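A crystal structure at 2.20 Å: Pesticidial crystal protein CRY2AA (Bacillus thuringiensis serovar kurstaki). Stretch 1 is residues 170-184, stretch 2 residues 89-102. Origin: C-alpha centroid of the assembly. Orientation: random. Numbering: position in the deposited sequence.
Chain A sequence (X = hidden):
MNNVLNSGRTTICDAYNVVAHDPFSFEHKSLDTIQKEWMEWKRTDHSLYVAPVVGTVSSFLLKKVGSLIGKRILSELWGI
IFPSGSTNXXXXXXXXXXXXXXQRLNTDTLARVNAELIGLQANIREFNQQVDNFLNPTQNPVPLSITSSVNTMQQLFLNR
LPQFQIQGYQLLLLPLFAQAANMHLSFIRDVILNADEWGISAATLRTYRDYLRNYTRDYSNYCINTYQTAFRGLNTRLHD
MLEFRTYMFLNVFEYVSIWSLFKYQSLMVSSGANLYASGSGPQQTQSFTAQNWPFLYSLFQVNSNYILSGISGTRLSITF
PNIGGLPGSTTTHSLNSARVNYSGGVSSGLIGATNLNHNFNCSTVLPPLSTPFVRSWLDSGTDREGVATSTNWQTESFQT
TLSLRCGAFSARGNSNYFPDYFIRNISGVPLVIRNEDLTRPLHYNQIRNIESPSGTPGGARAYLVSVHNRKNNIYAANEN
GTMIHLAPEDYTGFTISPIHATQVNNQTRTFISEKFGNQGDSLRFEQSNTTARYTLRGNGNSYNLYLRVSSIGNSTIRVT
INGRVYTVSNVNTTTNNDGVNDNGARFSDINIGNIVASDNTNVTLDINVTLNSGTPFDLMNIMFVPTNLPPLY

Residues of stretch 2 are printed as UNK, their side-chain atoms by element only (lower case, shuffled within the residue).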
# COMPACT_ATOMS: atom_id res chain seq x y z
N GLN A 170 -0.99 -23.17 4.57
CA GLN A 170 -1.45 -22.18 3.60
C GLN A 170 -0.89 -20.78 3.82
O GLN A 170 -0.50 -20.13 2.85
CB GLN A 170 -2.98 -22.14 3.58
CG GLN A 170 -3.63 -23.50 3.36
CD GLN A 170 -5.04 -23.40 2.83
OE1 GLN A 170 -5.86 -22.65 3.36
NE2 GLN A 170 -5.34 -24.16 1.78
N LEU A 171 -0.83 -20.32 5.06
CA LEU A 171 -0.29 -18.98 5.32
C LEU A 171 1.21 -18.95 5.08
O LEU A 171 1.74 -17.99 4.52
CB LEU A 171 -0.58 -18.54 6.76
CG LEU A 171 -0.12 -17.11 7.09
CD1 LEU A 171 -1.07 -16.10 6.41
CD2 LEU A 171 -0.12 -16.90 8.59
N LEU A 172 1.90 -20.00 5.52
CA LEU A 172 3.34 -20.07 5.35
C LEU A 172 3.75 -20.09 3.88
O LEU A 172 4.79 -19.54 3.52
CB LEU A 172 3.87 -21.32 6.05
CG LEU A 172 5.38 -21.55 5.99
CD1 LEU A 172 6.12 -20.25 6.27
CD2 LEU A 172 5.78 -22.63 6.99
N LEU A 173 2.93 -20.71 3.05
CA LEU A 173 3.20 -20.82 1.63
C LEU A 173 2.58 -19.69 0.81
O LEU A 173 2.84 -19.57 -0.39
CB LEU A 173 2.67 -22.16 1.11
CG LEU A 173 3.33 -23.42 1.68
CD1 LEU A 173 2.52 -24.65 1.29
CD2 LEU A 173 4.75 -23.53 1.14
N LEU A 174 1.77 -18.86 1.45
CA LEU A 174 1.09 -17.77 0.74
C LEU A 174 2.03 -16.90 -0.12
O LEU A 174 1.70 -16.58 -1.26
CB LEU A 174 0.29 -16.91 1.72
CG LEU A 174 -0.85 -16.08 1.10
CD1 LEU A 174 -1.81 -17.00 0.32
CD2 LEU A 174 -1.59 -15.33 2.19
N PRO A 175 3.20 -16.50 0.41
CA PRO A 175 4.10 -15.67 -0.39
C PRO A 175 4.50 -16.41 -1.67
O PRO A 175 4.48 -15.85 -2.75
CB PRO A 175 5.29 -15.44 0.55
CG PRO A 175 4.62 -15.40 1.88
CD PRO A 175 3.69 -16.60 1.80
N LEU A 176 4.83 -17.69 -1.54
CA LEU A 176 5.21 -18.49 -2.70
C LEU A 176 4.04 -18.62 -3.66
O LEU A 176 4.20 -18.48 -4.87
CB LEU A 176 5.69 -19.88 -2.27
CG LEU A 176 7.02 -20.01 -1.53
CD1 LEU A 176 7.41 -21.49 -1.46
CD2 LEU A 176 8.12 -19.23 -2.26
N PHE A 177 2.85 -18.89 -3.13
CA PHE A 177 1.68 -19.03 -3.98
C PHE A 177 1.42 -17.73 -4.74
O PHE A 177 1.07 -17.75 -5.92
CB PHE A 177 0.44 -19.41 -3.17
CG PHE A 177 -0.83 -19.38 -3.98
CD1 PHE A 177 -1.13 -20.42 -4.86
CD2 PHE A 177 -1.67 -18.28 -3.94
CE1 PHE A 177 -2.24 -20.35 -5.69
CE2 PHE A 177 -2.79 -18.20 -4.76
CZ PHE A 177 -3.07 -19.24 -5.64
N ALA A 178 1.61 -16.61 -4.06
CA ALA A 178 1.40 -15.31 -4.69
C ALA A 178 2.34 -15.15 -5.87
O ALA A 178 1.94 -14.70 -6.94
CB ALA A 178 1.63 -14.19 -3.69
N GLN A 179 3.61 -15.52 -5.68
CA GLN A 179 4.58 -15.42 -6.77
C GLN A 179 4.15 -16.32 -7.93
O GLN A 179 4.24 -15.93 -9.09
CB GLN A 179 5.98 -15.82 -6.29
CG GLN A 179 6.67 -14.82 -5.36
CD GLN A 179 6.82 -13.44 -5.99
OE1 GLN A 179 6.87 -13.31 -7.22
NE2 GLN A 179 6.91 -12.41 -5.16
N ALA A 180 3.69 -17.53 -7.61
CA ALA A 180 3.25 -18.47 -8.64
C ALA A 180 1.99 -17.96 -9.34
O ALA A 180 1.83 -18.13 -10.55
CB ALA A 180 3.00 -19.85 -8.03
N ALA A 181 1.10 -17.35 -8.57
CA ALA A 181 -0.12 -16.81 -9.13
C ALA A 181 0.28 -15.68 -10.08
O ALA A 181 -0.34 -15.49 -11.13
CB ALA A 181 -1.04 -16.28 -8.03
N ASN A 182 1.33 -14.94 -9.72
CA ASN A 182 1.83 -13.86 -10.56
C ASN A 182 2.21 -14.42 -11.92
O ASN A 182 1.89 -13.84 -12.96
CB ASN A 182 3.08 -13.21 -9.95
CG ASN A 182 2.76 -12.13 -8.94
OD1 ASN A 182 1.64 -11.63 -8.89
ND2 ASN A 182 3.75 -11.75 -8.15
N MET A 183 2.90 -15.55 -11.90
CA MET A 183 3.35 -16.18 -13.13
C MET A 183 2.21 -16.66 -14.02
O MET A 183 2.21 -16.42 -15.22
CB MET A 183 4.28 -17.35 -12.80
CG MET A 183 5.57 -16.92 -12.09
SD MET A 183 6.49 -18.32 -11.42
CE MET A 183 6.98 -17.70 -9.81
N HIS A 184 1.22 -17.32 -13.42
CA HIS A 184 0.08 -17.82 -14.18
C HIS A 184 -0.77 -16.69 -14.77
O HIS A 184 -1.13 -16.72 -15.96
CB HIS A 184 -0.80 -18.71 -13.31
CG HIS A 184 -1.84 -19.48 -14.08
ND1 HIS A 184 -2.93 -20.07 -13.47
CD2 HIS A 184 -1.95 -19.74 -15.40
CE1 HIS A 184 -3.67 -20.66 -14.39
NE2 HIS A 184 -3.10 -20.48 -15.57
N UNK A 89 15.91 -17.49 -4.94
CA UNK A 89 15.11 -16.39 -4.40
C UNK A 89 13.76 -16.89 -3.88
O UNK A 89 13.24 -16.38 -2.88
c UNK A 89 16.94 -14.02 -4.73
c UNK A 89 15.81 -13.45 -6.88
c UNK A 89 16.18 -14.58 -5.93
c UNK A 89 14.91 -15.30 -5.46
N UNK A 90 13.19 -17.89 -4.56
CA UNK A 90 11.93 -18.45 -4.11
C UNK A 90 12.19 -19.26 -2.85
O UNK A 90 11.40 -19.22 -1.90
s UNK A 90 9.36 -17.55 -5.89
c UNK A 90 10.75 -18.58 -6.38
c UNK A 90 11.33 -19.34 -5.20
c UNK A 90 7.97 -18.67 -6.22
N UNK A 91 13.30 -19.98 -2.82
CA UNK A 91 13.63 -20.78 -1.65
C UNK A 91 13.83 -19.86 -0.45
O UNK A 91 13.43 -20.19 0.66
o UNK A 91 17.11 -23.11 -2.68
n UNK A 91 15.91 -24.64 -3.79
c UNK A 91 14.79 -22.64 -2.99
c UNK A 91 14.90 -21.61 -1.88
c UNK A 91 16.04 -23.49 -3.14
N UNK A 92 14.45 -18.71 -0.68
CA UNK A 92 14.69 -17.76 0.40
C UNK A 92 13.40 -17.13 0.91
O UNK A 92 13.26 -16.85 2.10
c UNK A 92 15.80 -15.56 0.96
c UNK A 92 15.65 -16.67 -0.06
o UNK A 92 16.50 -15.79 1.98
o UNK A 92 15.22 -14.48 0.75
N UNK A 93 12.46 -16.89 0.01
CA UNK A 93 11.18 -16.32 0.40
C UNK A 93 10.52 -17.26 1.41
O UNK A 93 10.03 -16.84 2.45
c UNK A 93 10.68 -14.91 -1.61
c UNK A 93 10.25 -16.14 -0.81
c UNK A 93 8.79 -16.03 -0.36
c UNK A 93 9.90 -14.70 -2.91
N UNK A 94 10.52 -18.55 1.08
CA UNK A 94 9.93 -19.57 1.95
C UNK A 94 10.65 -19.62 3.28
O UNK A 94 10.02 -19.65 4.34
c UNK A 94 10.01 -20.95 1.31
c UNK A 94 8.24 -22.05 2.73
c UNK A 94 9.70 -22.09 2.29
c UNK A 94 10.02 -23.42 1.64
N UNK A 95 11.98 -19.63 3.24
CA UNK A 95 12.73 -19.71 4.47
C UNK A 95 12.64 -18.47 5.34
O UNK A 95 12.61 -18.58 6.57
c UNK A 95 13.21 -22.41 4.10
n UNK A 95 14.58 -24.40 5.55
n UNK A 95 13.34 -23.80 3.70
c UNK A 95 14.26 -21.46 3.49
c UNK A 95 14.00 -24.73 4.40
n UNK A 95 14.05 -25.98 3.97
c UNK A 95 14.18 -20.08 4.16
N UNK A 96 12.60 -17.29 4.73
CA UNK A 96 12.48 -16.09 5.54
C UNK A 96 11.05 -15.98 6.07
O UNK A 96 10.82 -15.37 7.11
o UNK A 96 14.93 -12.68 5.12
c UNK A 96 14.84 -13.41 4.12
c UNK A 96 14.30 -14.82 4.30
o UNK A 96 15.17 -13.04 2.97
c UNK A 96 12.84 -14.84 4.73
N UNK A 97 10.10 -16.57 5.35
CA UNK A 97 8.72 -16.55 5.80
C UNK A 97 8.62 -17.49 7.00
O UNK A 97 7.91 -17.20 7.97
o UNK A 97 7.87 -16.17 3.55
c UNK A 97 6.32 -17.04 5.18
c UNK A 97 7.76 -17.04 4.69
N UNK A 98 9.33 -18.61 6.93
CA UNK A 98 9.34 -19.57 8.02
C UNK A 98 9.90 -18.91 9.26
O UNK A 98 9.39 -19.08 10.37
c UNK A 98 10.32 -23.09 6.58
o UNK A 98 11.55 -23.09 6.81
c UNK A 98 10.20 -20.80 7.67
o UNK A 98 9.72 -24.11 6.17
c UNK A 98 9.51 -21.81 6.78
N UNK A 99 10.98 -18.14 9.08
CA UNK A 99 11.60 -17.47 10.20
C UNK A 99 10.69 -16.38 10.76
O UNK A 99 10.57 -16.22 11.98
n UNK A 99 16.02 -15.63 11.54
c UNK A 99 15.23 -16.17 10.61
c UNK A 99 12.94 -16.87 9.79
o UNK A 99 15.66 -16.55 9.52
c UNK A 99 13.76 -16.29 10.94
N UNK A 100 10.03 -15.64 9.88
CA UNK A 100 9.13 -14.56 10.29
C UNK A 100 7.92 -15.07 11.08
O UNK A 100 7.58 -14.53 12.12
c UNK A 100 8.63 -13.77 9.08
c UNK A 100 7.40 -10.42 10.40
c UNK A 100 6.03 -10.50 10.18
c UNK A 100 6.34 -12.70 9.22
c UNK A 100 8.23 -11.47 10.04
c UNK A 100 5.50 -11.65 9.58
c UNK A 100 7.72 -12.62 9.44
N UNK A 101 7.28 -16.12 10.57
CA UNK A 101 6.10 -16.66 11.23
C UNK A 101 6.41 -17.67 12.33
O UNK A 101 5.54 -18.01 13.14
c UNK A 101 3.79 -15.31 9.68
c UNK A 101 5.19 -17.32 10.19
c UNK A 101 3.86 -17.25 8.09
c UNK A 101 4.66 -16.41 9.08
N UNK A 102 7.65 -18.14 12.36
CA UNK A 102 8.08 -19.15 13.32
C UNK A 102 7.30 -20.42 13.03
O UNK A 102 6.89 -21.14 13.94
c UNK A 102 7.85 -18.69 14.76
n UNK A 102 8.00 -19.61 17.02
c UNK A 102 8.49 -19.63 15.78
o UNK A 102 9.43 -20.36 15.46

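Position 89 carries four carbons forked at the second and stays out of reach of stretch 1; it is leucine, L89. At position 90 an unbranched chain runs two carbons, a sulfur and a terminal carbon, which identifies methionine. The CE of M90 lies 3.5 Å from CB of Q179 and 3.8 Å from CE of M183, and its backbone O is 3.3 Å from CD2 of L176.

Position 91 has three carbons, the last bearing one oxygen and one nitrogen, and points away: glutamine, Q91. Position 92, two carbons with two oxygens on the second, also points away and is aspartate, D92. At position 93 four carbons fork at the first, one arm being two carbons long, so the residue is isoleucine. The CG2 of I93 packs 3.7 Å from CB of P175 and 3.8 Å from CD2 of L176.

Position 94 has four carbons forked at the second, and its first carbon lies 3.8 Å from CD1 of L176; this is leucine. The CD1 of L94 also reaches CD2 of L173, at 4.1 Å. Position 95, three carbons, a nitrogen and a carbon carrying two more nitrogens, is arginine, R95, directed away from stretch 1. Position 96, three carbons ending in two oxygens, is out of reach: glutamate, E96.

Position 97 has a single carbon bearing one oxygen and one carbon, hence threonine. The CG2 of T97 sits 3.4 Å from O of L172, while its OG1 donates a 2.5 Å hydrogen bond to O of I93, occupying the hydroxyl within its own helix. Position 98 repeats the three carbons and two oxygens of glutamate; CG of E98 is 3.8 Å from CD1 of L172. Position 99, with three carbons, an oxygen and a nitrogen, is glutamine, Q99, pointing away. Position 100, one carbon and a six-carbon ring, is phenylalanine, F100, out of reach.

Position 101 has four carbons forked at the second and approaches L171 and L172: leucine. CD1 of L101 is 4.0 Å from CD2 of L171. Position 102, two carbons with an oxygen and a nitrogen on the second, is asparagine; N102 leaves the helix with positive phi.

The two helices run nearly antiparallel, at 154°, with axes 8.8 Å apart at closest approach, and bury 614 Å². L172 fits as a knob among L94, T97, E98 and L101, while L176 packs against M90, I93 and L94. No hydrogen bond crosses the interface, which rests largely on apolar packing.

Stretch 2 89-102: LMQDILRETEQFLN
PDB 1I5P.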